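Local atomic coordinates of nucleocapsid (Crimean-congo hemorrhagic fever virus, PDB entry 4AKL), a protein that binds single- and double-stranded RNA, probably packaging the viral genome, and displays sequence-non-specific DNA endonuclease activity. Residues A[125-130]-A[466-471]; A[132-137]-A[303-308]. One frame throughout, in Å; residues are numbered along the deposited sequence.

Contact 1: residues A[125-130]-A[466-471]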
loop_
_atom_site.group_PDB
_atom_site.type_symbol
_atom_site.label_atom_id
_atom_site.label_comp_id
_atom_site.label_asym_id
_atom_site.label_seq_id
_atom_site.Cartn_x
_atom_site.Cartn_y
_atom_site.Cartn_z
ATOM N N ASN A 125 8.762 1.808 8.644
ATOM C CA ASN A 125 8.309 1.016 9.759
ATOM C C ASN A 125 6.928 0.398 9.495
ATOM O O ASN A 125 6.688 -0.764 9.838
ATOM C CB ASN A 125 8.306 1.871 11.037
ATOM C CG ASN A 125 7.846 1.097 12.287
ATOM O OD1 ASN A 125 6.672 0.725 12.419
ATOM N ND2 ASN A 125 8.769 0.872 13.212
ATOM N N TYR A 126 6.026 1.172 8.867
ATOM C CA TYR A 126 4.702 0.673 8.592
ATOM C C TYR A 126 4.784 -0.482 7.572
ATOM O O TYR A 126 4.113 -1.463 7.713
ATOM C CB TYR A 126 3.797 1.822 8.043
ATOM C CG TYR A 126 2.573 1.346 7.300
ATOM C CD1 TYR A 126 2.629 1.067 5.971
ATOM C CD2 TYR A 126 1.370 1.171 7.943
ATOM C CE1 TYR A 126 1.486 0.632 5.262
ATOM C CE2 TYR A 126 0.204 0.715 7.249
ATOM C CZ TYR A 126 0.281 0.447 5.906
ATOM O OH TYR A 126 -0.833 0.018 5.149
ATOM N N GLN A 127 5.598 -0.340 6.533
ATOM C CA GLN A 127 5.709 -1.401 5.520
ATOM C C GLN A 127 6.257 -2.664 6.139
ATOM O O GLN A 127 5.728 -3.758 5.902
ATOM C CB GLN A 127 6.559 -0.963 4.318
ATOM C CG GLN A 127 5.969 0.267 3.546
ATOM C CD GLN A 127 4.628 0.017 2.834
ATOM O OE1 GLN A 127 4.227 -1.132 2.561
ATOM N NE2 GLN A 127 3.928 1.113 2.524
ATOM N N GLN A 128 7.276 -2.528 6.976
ATOM C CA GLN A 128 7.870 -3.712 7.628
ATOM C C GLN A 128 6.881 -4.328 8.589
ATOM O O GLN A 128 6.804 -5.579 8.704
ATOM C CB GLN A 128 9.199 -3.346 8.354
ATOM C CG GLN A 128 10.294 -2.815 7.408
ATOM C CD GLN A 128 10.434 -3.659 6.060
ATOM O OE1 GLN A 128 10.223 -3.142 4.924
ATOM N NE2 GLN A 128 10.745 -4.935 6.211
ATOM N N ALA A 129 6.127 -3.465 9.292
ATOM C CA ALA A 129 5.112 -3.948 10.203
ATOM C C ALA A 129 4.014 -4.772 9.482
ATOM O O ALA A 129 3.544 -5.757 10.012
ATOM C CB ALA A 129 4.506 -2.811 11.016
ATOM N N ALA A 130 3.644 -4.345 8.294
ATOM C CA ALA A 130 2.618 -5.021 7.492
ATOM C C ALA A 130 3.071 -6.407 7.058
ATOM O O ALA A 130 2.304 -7.343 7.074
ATOM C CB ALA A 130 2.242 -4.183 6.275
ATOM N N PHE A 466 -5.977 -8.421 -1.644
ATOM C CA PHE A 466 -5.289 -8.913 -0.460
ATOM C C PHE A 466 -3.800 -9.169 -0.631
ATOM O O PHE A 466 -3.179 -9.650 0.281
ATOM C CB PHE A 466 -6.007 -10.149 0.067
ATOM C CG PHE A 466 -7.414 -9.846 0.397
ATOM C CD1 PHE A 466 -7.723 -9.201 1.566
ATOM C CD2 PHE A 466 -8.434 -10.162 -0.486
ATOM C CE1 PHE A 466 -9.086 -8.850 1.882
ATOM C CE2 PHE A 466 -9.761 -9.820 -0.180
ATOM C CZ PHE A 466 -10.077 -9.161 1.027
ATOM N N GLN A 467 -3.263 -8.819 -1.784
ATOM C CA GLN A 467 -1.837 -8.839 -2.038
ATOM C C GLN A 467 -1.170 -7.583 -1.562
ATOM O O GLN A 467 -1.731 -6.529 -1.658
ATOM C CB GLN A 467 -1.552 -9.025 -3.544
ATOM C CG GLN A 467 -1.679 -10.439 -3.973
ATOM C CD GLN A 467 -1.915 -10.624 -5.456
ATOM O OE1 GLN A 467 -2.317 -9.685 -6.187
ATOM N NE2 GLN A 467 -1.689 -11.849 -5.918
ATOM N N ASN A 468 0.028 -7.709 -1.027
ATOM C CA ASN A 468 0.880 -6.576 -0.647
ATOM C C ASN A 468 1.886 -6.482 -1.748
ATOM O O ASN A 468 2.501 -7.516 -2.135
ATOM C CB ASN A 468 1.506 -6.817 0.728
ATOM C CG ASN A 468 2.689 -5.856 1.064
ATOM O OD1 ASN A 468 3.675 -5.727 0.305
ATOM N ND2 ASN A 468 2.598 -5.221 2.218
ATOM N N ALA A 469 2.091 -5.277 -2.277
ATOM C CA ALA A 469 3.000 -5.114 -3.432
ATOM C C ALA A 469 4.198 -4.219 -3.120
ATOM O O ALA A 469 4.856 -3.714 -4.059
ATOM C CB ALA A 469 2.221 -4.588 -4.668
ATOM N N TYR A 470 4.500 -4.045 -1.830
ATOM C CA TYR A 470 5.608 -3.198 -1.423
ATOM C C TYR A 470 6.939 -3.612 -2.070
ATOM O O TYR A 470 7.628 -2.730 -2.535
ATOM C CB TYR A 470 5.782 -3.123 0.115
ATOM C CG TYR A 470 6.977 -2.242 0.522
ATOM C CD1 TYR A 470 7.024 -0.918 0.133
ATOM C CD2 TYR A 470 8.044 -2.729 1.287
ATOM C CE1 TYR A 470 8.066 -0.102 0.466
ATOM C CE2 TYR A 470 9.111 -1.887 1.642
ATOM C CZ TYR A 470 9.099 -0.573 1.216
ATOM O OH TYR A 470 10.095 0.318 1.507
ATOM N N ASN A 471 7.271 -4.919 -2.113
ATOM C CA ASN A 471 8.565 -5.426 -2.709
ATOM C C ASN A 471 8.573 -5.721 -4.208
ATOM O O ASN A 471 9.425 -6.420 -4.682
ATOM C CB ASN A 471 9.055 -6.700 -1.964
ATOM C CG ASN A 471 9.427 -6.420 -0.565
ATOM O OD1 ASN A 471 10.183 -5.482 -0.300
ATOM N ND2 ASN A 471 8.913 -7.217 0.364
HETATM O O HOH W 1 4.723 -3.898 3.139
#

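Contact 2: residues A[132-137]-A[303-308]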
loop_
_atom_site.group_PDB
_atom_site.type_symbol
_atom_site.label_atom_id
_atom_site.label_comp_id
_atom_site.label_asym_id
_atom_site.label_seq_id
_atom_site.Cartn_x
_atom_site.Cartn_y
_atom_site.Cartn_z
ATOM N N LYS A 132 5.400 -8.183 8.660
ATOM C CA LYS A 132 5.454 -8.937 9.905
ATOM C C LYS A 132 4.078 -9.465 10.349
ATOM O O LYS A 132 3.953 -10.647 10.696
ATOM C CB LYS A 132 6.065 -8.094 11.021
ATOM C CG LYS A 132 6.305 -8.878 12.362
ATOM C CD LYS A 132 7.226 -8.091 13.314
ATOM C CE LYS A 132 7.144 -8.616 14.785
ATOM N NZ LYS A 132 7.256 -10.068 14.826
ATOM N N TRP A 133 3.069 -8.585 10.332
ATOM C CA TRP A 133 1.730 -8.935 10.677
ATOM C C TRP A 133 1.283 -10.112 9.825
ATOM O O TRP A 133 0.782 -11.091 10.377
ATOM C CB TRP A 133 0.831 -7.729 10.460
ATOM C CG TRP A 133 -0.610 -7.886 10.718
ATOM C CD1 TRP A 133 -1.286 -7.624 11.888
ATOM C CD2 TRP A 133 -1.581 -8.301 9.783
ATOM N NE1 TRP A 133 -2.634 -7.862 11.738
ATOM C CE2 TRP A 133 -2.850 -8.280 10.448
ATOM C CE3 TRP A 133 -1.527 -8.687 8.449
ATOM C CZ2 TRP A 133 -4.055 -8.630 9.794
ATOM C CZ3 TRP A 133 -2.737 -9.045 7.791
ATOM C CH2 TRP A 133 -3.975 -9.008 8.487
ATOM N N ARG A 134 1.464 -10.014 8.499
ATOM C CA ARG A 134 1.098 -11.085 7.588
ATOM C C ARG A 134 1.800 -12.437 7.932
ATOM O O ARG A 134 1.150 -13.459 8.017
ATOM C CB ARG A 134 1.408 -10.702 6.149
ATOM C CG ARG A 134 0.499 -9.655 5.614
ATOM C CD ARG A 134 0.977 -9.072 4.358
ATOM N NE ARG A 134 -0.105 -8.237 3.729
ATOM C CZ ARG A 134 -0.887 -8.589 2.707
ATOM N NH1 ARG A 134 -0.775 -9.779 2.104
ATOM N NH2 ARG A 134 -1.785 -7.721 2.244
ATOM N N LYS A 135 3.116 -12.396 8.134
ATOM C CA LYS A 135 3.880 -13.558 8.547
ATOM C C LYS A 135 3.413 -14.140 9.908
ATOM O O LYS A 135 3.147 -15.334 10.016
ATOM C CB LYS A 135 5.384 -13.222 8.644
ATOM C CG LYS A 135 6.155 -13.148 7.277
ATOM C CD LYS A 135 7.638 -13.660 7.404
ATOM C CE LYS A 135 7.730 -15.206 7.627
ATOM N NZ LYS A 135 9.135 -15.825 7.508
ATOM N N ASP A 136 3.332 -13.290 10.927
ATOM C CA ASP A 136 2.973 -13.728 12.281
ATOM C C ASP A 136 1.598 -14.390 12.359
ATOM O O ASP A 136 1.469 -15.403 13.031
ATOM C CB ASP A 136 3.042 -12.556 13.287
ATOM C CG ASP A 136 4.497 -12.075 13.544
ATOM O OD1 ASP A 136 5.477 -12.699 13.041
ATOM O OD2 ASP A 136 4.652 -11.061 14.246
ATOM N N ILE A 137 0.589 -13.851 11.669
ATOM C CA ILE A 137 -0.765 -14.448 11.777
ATOM C C ILE A 137 -1.065 -15.585 10.745
ATOM O O ILE A 137 -2.199 -16.123 10.707
ATOM C CB ILE A 137 -1.901 -13.337 11.767
ATOM C CG1 ILE A 137 -2.175 -12.765 10.335
ATOM C CG2 ILE A 137 -1.564 -12.242 12.769
ATOM C CD1 ILE A 137 -3.436 -11.845 10.254
ATOM N N GLN A 303 2.404 3.344 -0.184
ATOM C CA GLN A 303 1.371 2.429 -0.709
ATOM C C GLN A 303 0.668 1.737 0.431
ATOM O O GLN A 303 1.311 1.133 1.305
ATOM C CB GLN A 303 1.958 1.349 -1.639
ATOM C CG GLN A 303 2.089 1.769 -3.097
ATOM C CD GLN A 303 2.882 0.780 -3.907
ATOM O OE1 GLN A 303 2.959 -0.422 -3.568
ATOM N NE2 GLN A 303 3.489 1.264 -4.975
ATOM N N ILE A 304 -0.641 1.804 0.425
ATOM C CA ILE A 304 -1.403 1.230 1.496
ATOM C C ILE A 304 -1.364 -0.320 1.390
ATOM O O ILE A 304 -1.422 -0.870 0.324
ATOM C CB ILE A 304 -2.801 1.868 1.532
ATOM C CG1 ILE A 304 -3.598 1.286 2.687
ATOM C CG2 ILE A 304 -3.549 1.707 0.182
ATOM C CD1 ILE A 304 -4.865 2.158 3.005
ATOM N N ASP A 305 -1.197 -0.984 2.521
ATOM C CA ASP A 305 -1.484 -2.359 2.619
ATOM C C ASP A 305 -2.910 -2.449 3.131
ATOM O O ASP A 305 -3.192 -2.181 4.321
ATOM C CB ASP A 305 -0.515 -3.062 3.570
ATOM C CG ASP A 305 -0.760 -4.570 3.626
ATOM O OD1 ASP A 305 -1.909 -4.974 3.390
ATOM O OD2 ASP A 305 0.210 -5.347 3.897
ATOM N N THR A 306 -3.804 -2.835 2.240
ATOM C CA THR A 306 -5.228 -2.740 2.458
ATOM C C THR A 306 -5.691 -3.543 3.649
ATOM O O THR A 306 -6.421 -3.046 4.485
ATOM C CB THR A 306 -6.003 -3.132 1.165
ATOM O OG1 THR A 306 -5.691 -2.182 0.154
ATOM C CG2 THR A 306 -7.559 -3.169 1.341
ATOM N N VAL A 307 -5.256 -4.774 3.748
ATOM C CA VAL A 307 -5.709 -5.571 4.824
ATOM C C VAL A 307 -5.056 -5.149 6.163
ATOM O O VAL A 307 -5.735 -5.091 7.187
ATOM C CB VAL A 307 -5.577 -7.089 4.509
ATOM C CG1 VAL A 307 -4.136 -7.536 4.516
ATOM C CG2 VAL A 307 -6.419 -7.896 5.541
ATOM N N PHE A 308 -3.766 -4.818 6.132
ATOM C CA PHE A 308 -3.067 -4.406 7.346
ATOM C C PHE A 308 -3.660 -3.148 7.938
ATOM O O PHE A 308 -3.969 -3.082 9.153
ATOM C CB PHE A 308 -1.566 -4.226 7.086
ATOM C CG PHE A 308 -0.786 -3.811 8.296
ATOM C CD1 PHE A 308 -0.675 -4.658 9.400
ATOM C CD2 PHE A 308 -0.199 -2.575 8.366
ATOM C CE1 PHE A 308 0.015 -4.296 10.498
ATOM C CE2 PHE A 308 0.486 -2.188 9.445
ATOM C CZ PHE A 308 0.620 -3.038 10.541
#

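Contact 1: residues A[125-130]-A[466-471]
In the loop between helix 450-460 and strand 480-481, Phe466 packs its ring on helix 77-83; contact with residues 125-130 begins at Asn468, whose CG stands anti to the backbone N (chi1 166°). This short amide divides its labour. Its OD1 turns back on its own chain and accepts from Tyr470 N at 2.8 Å, the NH arriving from above the carbonyl plane. Its ND2 faces the helix, passes the small methyl of Ala130, and donates to a water whose oxygen is 2.7 Å from Asn468 ND2; Asp305 OD2 is a second acceptor. The same water donates to the backbone O and side-chain OE1 of Gln127, so one molecule ties the loop amide to the helix where no direct hydrogen bond forms. Tyr470 follows, its CG anti to the backbone N (chi1 179°), which carries the ring over the helix, where it crosses the Gln127 side chain obliquely. Bent at chi2, that glutamine spreads its CB and CG over one ring face, a CH-pi contact with Gln127 CG 3.8 Å from the Tyr470 ring centroid. The flat ring suits this aliphatic stem, while the amide, 18° from parallel to the ring, still pairs with water and, through NE2, with the carbonyls of Gly301 and Gln303. The loop thus meets the helix through an Asx turn, opened by Asn468 and closed at Tyr470 N, whose last residue packs on the helix.

Contact 2: residues A[132-137]-A[303-308]
Arg134 and Asp305 meet tip to tip in a buried, two-pronged salt bridge. The arginine comes side-on: Arg134 NE donates to the syn lone pair of Asp305 OD2 over 2.9 Å, and Arg134 NH2 donates to Asp305 OD1 over 3.0 Å in an almost straight bond. The guanidinium and carboxylate planes are twisted 42° apart, so the grip is not coplanar; OD1 lies in the guanidinium plane, whereas OD2 is tilted from it. An extended chain from CG to NE gives Arg134 its reach, and its NH1 is taken by the carbonyl of Phe466. Asp305 is also the N-cap of helix 306-316, its OD1 accepting a weak bond from Phe308 N; a short acidic side chain suits this place, where backbone NH groups need acceptors. Beside the ion pair, Val307 sets CG1 against Arg134 NH2 and near Trp133 CZ3, the latter 3.9 Å away. The branched valine thereby bridges the charged pair and the aromatic packing. Farther out, the edge of Phe308 meets the face of Trp133 in a T-shaped stack, the planes at 69° and Phe308 CD1 3.5 Å from Trp133 CG. Ile137 CD1 rests on the opposite indole face, near its rim, and Trp133 NE1 donates to the carbonyl of Gly92. Buried together, the opposite charges largely compensate one another, with Asn468 ND2, Phe308 N and the Phe466 carbonyl taking up further bonds; the positive guanidinium probably helps keep Asp305 ionised, as does the helix N-terminus it caps.

How the contacts relate
Both contacts draw on helix 120-136, contact 1 on its middle and contact 2 on its C-terminal end, and their centres lie about 6 Å apart, close to the centre of the folded chain. In sequence, the helix comes first, residues 303-308 next and residues 466-471 last, so contact 2 falls wholly within the span that contact 1 closes. The two also touch directly: Tyr126 OH and Asp305 N are 2.8 Å apart, a probable hydrogen bond, and Tyr126 packs on Phe308. Helix 120-136 is thus the common partner of the start of helix 306-316 and the C-terminal loop, segments far apart in sequence, in one buried cluster of this mainly helical nucleocapsid.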